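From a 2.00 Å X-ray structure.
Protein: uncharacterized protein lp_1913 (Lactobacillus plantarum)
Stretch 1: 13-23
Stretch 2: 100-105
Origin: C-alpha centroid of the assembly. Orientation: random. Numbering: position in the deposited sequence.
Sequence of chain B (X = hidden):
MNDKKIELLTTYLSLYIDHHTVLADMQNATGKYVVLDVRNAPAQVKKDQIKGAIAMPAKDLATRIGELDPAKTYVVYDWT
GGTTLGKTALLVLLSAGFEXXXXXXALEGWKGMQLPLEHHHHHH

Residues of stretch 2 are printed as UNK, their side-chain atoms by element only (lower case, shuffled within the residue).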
# COMPACT_ATOMS: atom_id res chain seq x y z
N LEU B 13 7.62 3.15 7.52
CA LEU B 13 6.68 3.61 8.54
C LEU B 13 6.89 5.09 8.87
O LEU B 13 5.94 5.78 9.26
CB LEU B 13 6.81 2.76 9.82
CG LEU B 13 6.23 1.35 9.72
CD1 LEU B 13 6.55 0.55 10.97
CD2 LEU B 13 4.71 1.45 9.51
N SER B 14 8.11 5.58 8.70
CA SER B 14 8.40 7.00 8.98
C SER B 14 7.67 7.92 8.00
O SER B 14 7.66 9.13 8.18
CB SER B 14 9.91 7.28 8.89
OG SER B 14 10.35 7.26 7.55
N LEU B 15 7.08 7.33 6.97
CA LEU B 15 6.35 8.10 5.97
C LEU B 15 4.91 8.35 6.41
O LEU B 15 4.25 9.26 5.89
CB LEU B 15 6.31 7.34 4.64
CG LEU B 15 7.64 7.00 3.97
CD1 LEU B 15 7.38 6.08 2.79
CD2 LEU B 15 8.35 8.28 3.52
N TYR B 16 4.44 7.56 7.37
CA TYR B 16 3.06 7.69 7.84
C TYR B 16 2.88 8.28 9.22
O TYR B 16 3.81 8.33 10.03
CB TYR B 16 2.37 6.32 7.83
CG TYR B 16 2.21 5.68 6.47
CD1 TYR B 16 3.27 5.00 5.86
CD2 TYR B 16 0.98 5.72 5.80
CE1 TYR B 16 3.11 4.38 4.63
CE2 TYR B 16 0.81 5.10 4.56
CZ TYR B 16 1.88 4.43 3.98
OH TYR B 16 1.72 3.81 2.76
N ILE B 17 1.65 8.73 9.48
CA ILE B 17 1.29 9.29 10.77
C ILE B 17 -0.03 8.61 11.18
O ILE B 17 -0.92 8.41 10.35
CB ILE B 17 1.14 10.83 10.72
CG1 ILE B 17 0.96 11.39 12.13
CG2 ILE B 17 -0.03 11.22 9.82
CD1 ILE B 17 0.97 12.91 12.20
N ASP B 18 -0.12 8.24 12.45
CA ASP B 18 -1.29 7.55 12.99
C ASP B 18 -2.48 8.49 13.11
O ASP B 18 -2.33 9.67 13.46
CB ASP B 18 -0.94 6.95 14.36
CG ASP B 18 -1.96 5.94 14.83
OD1 ASP B 18 -3.10 6.35 15.15
OD2 ASP B 18 -1.63 4.74 14.89
N HIS B 19 -3.67 7.97 12.83
CA HIS B 19 -4.89 8.77 12.91
C HIS B 19 -5.13 9.27 14.33
O HIS B 19 -5.72 10.33 14.54
CB HIS B 19 -6.08 7.94 12.40
CG HIS B 19 -6.54 6.89 13.36
ND1 HIS B 19 -7.17 7.20 14.56
CD2 HIS B 19 -6.49 5.54 13.30
CE1 HIS B 19 -7.48 6.08 15.19
NE2 HIS B 19 -7.08 5.06 14.45
N HIS B 20 -4.66 8.50 15.31
CA HIS B 20 -4.79 8.85 16.72
C HIS B 20 -4.03 10.14 17.02
O HIS B 20 -4.49 11.00 17.78
CB HIS B 20 -4.25 7.71 17.59
CG HIS B 20 -4.32 7.98 19.06
ND1 HIS B 20 -5.51 8.14 19.73
CD2 HIS B 20 -3.34 8.13 19.98
CE1 HIS B 20 -5.27 8.37 21.01
NE2 HIS B 20 -3.96 8.37 21.19
N THR B 21 -2.85 10.26 16.42
CA THR B 21 -2.01 11.44 16.60
C THR B 21 -2.67 12.66 15.97
O THR B 21 -2.63 13.75 16.53
CB THR B 21 -0.62 11.24 15.95
OG1 THR B 21 -0.04 10.03 16.43
CG2 THR B 21 0.29 12.41 16.28
N VAL B 22 -3.25 12.46 14.79
CA VAL B 22 -3.91 13.54 14.06
C VAL B 22 -5.19 13.96 14.78
O VAL B 22 -5.51 15.15 14.89
CB VAL B 22 -4.27 13.09 12.62
CG1 VAL B 22 -5.00 14.21 11.88
CG2 VAL B 22 -3.01 12.70 11.86
N LEU B 23 -5.92 12.97 15.28
CA LEU B 23 -7.17 13.22 15.98
C LEU B 23 -6.92 14.00 17.27
O LEU B 23 -7.54 15.04 17.51
CB LEU B 23 -7.87 11.89 16.27
CG LEU B 23 -9.38 11.92 16.53
CD1 LEU B 23 -9.93 10.50 16.43
CD2 LEU B 23 -9.66 12.52 17.90
N UNK B 100 6.22 16.42 6.32
CA UNK B 100 4.92 15.85 6.01
C UNK B 100 4.86 14.35 6.23
O UNK B 100 5.87 13.69 6.43
c UNK B 100 4.53 16.18 4.58
N UNK B 101 3.64 13.83 6.22
CA UNK B 101 3.39 12.41 6.42
C UNK B 101 2.10 12.07 5.69
O UNK B 101 1.28 12.94 5.40
o UNK B 101 7.78 13.23 11.10
c UNK B 101 5.44 11.48 8.89
c UNK B 101 6.57 11.75 9.67
c UNK B 101 4.39 12.40 8.79
c UNK B 101 5.62 13.88 10.28
c UNK B 101 4.50 13.60 9.50
c UNK B 101 3.19 12.11 7.92
c UNK B 101 6.65 12.95 10.36
N UNK B 102 1.92 10.79 5.38
CA UNK B 102 0.70 10.34 4.73
C UNK B 102 -0.17 9.81 5.87
O UNK B 102 0.35 9.20 6.81
c UNK B 102 0.02 7.82 1.86
o UNK B 102 -0.93 7.03 1.68
c UNK B 102 -0.18 8.96 2.84
c UNK B 102 0.99 9.21 3.74
o UNK B 102 1.11 7.73 1.25
N UNK B 103 -1.48 10.05 5.82
CA UNK B 103 -2.39 9.56 6.86
C UNK B 103 -2.60 8.05 6.71
O UNK B 103 -3.04 7.59 5.67
c UNK B 103 -4.90 9.70 7.64
c UNK B 103 -3.76 10.26 6.77
c UNK B 103 -4.56 9.90 9.11
c UNK B 103 -6.23 10.41 7.31
N UNK B 104 -2.27 7.29 7.76
CA UNK B 104 -2.45 5.83 7.73
C UNK B 104 -3.95 5.53 7.64
O UNK B 104 -4.73 6.08 8.41
c UNK B 104 -1.88 5.20 8.99
N UNK B 105 -4.35 4.67 6.71
CA UNK B 105 -5.76 4.35 6.57
C UNK B 105 -6.49 5.22 5.56
O UNK B 105 -7.54 4.83 5.04
O HOH W 1 7.55 11.39 6.22
O HOH W 2 -4.27 5.44 11.14

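Position 100 carries one side-chain carbon and nothing more. Its CB points away from stretch 1, and no atom of the residue comes into direct contact there; a single carbon makes it Ala 100. A water bridges the gap instead, donating to Ala 100 O at 2.9 Å and to Ser 14 O at 3.0 Å.

Position 101 has eight side-chain atoms: one carbon leading to a ring of six carbons, with a single oxygen on the ring carbon farthest from the backbone. The CB of position 101 points toward stretch 1 and lies 3.7 Å from Ile 17 CB, an apolar contact at the base of the side chain. Farther out, Ser 14 O approaches the ring edge, 3.2 Å from a ring carbon of position 101. A hydroxylated six-membered ring identifies Tyr 101, and the ring carbon is CE1. The main chain is close as well, with Tyr 101 CA 3.3 Å from Leu 15 O in a CA-H...O contact.

At position 102, an unbranched run of three carbons ends in two oxygens. One terminal oxygen of position 102 lies 3.9 Å from Tyr 16 CE2, and both side chains lie on the same face of the sheet. Two oxygens on the last carbon make a carboxylate, and three carbons, the carboxylate carbon included, are one more than aspartate has, so the residue is Glu 102 and the oxygen near the ring is OE2.

Position 103 has four carbons, forked at the second. It shares the other face with Ile 17, and its end extends to the helix that follows, where a terminal carbon of position 103 is 4.2 Å from Val 22 CG2 and 4.1 Å from His 19 CB. The fork is the pattern of Leu 103, and the carbon is CD1.

Position 104 has a lone side-chain carbon. The CB of position 104 points toward stretch 1 and sits 4.3 Å from Tyr 16 CD2; this is Ala 104. A second water accepts from His 19 N at 3.1 Å and donates to Ala 104 O at 2.8 Å.

Position 105 has no side-chain atoms and is Gly 105. With phi/psi of 93/-22°, a CB would be jammed against the preceding carbonyl oxygen.

The contact is a short parallel pairing that buries 498 Å². Glu 102 is gripped through both backbone polar groups: Glu 102 N donates to Leu 15 O (2.8 Å), and Ile 17 N donates to Glu 102 O (3.0 Å). Ala 104 N then donates to Ile 17 O (3.1 Å), continuing the ladder, while side chains pack on both faces.

Stretch 2, residues 100-105: AYELAG
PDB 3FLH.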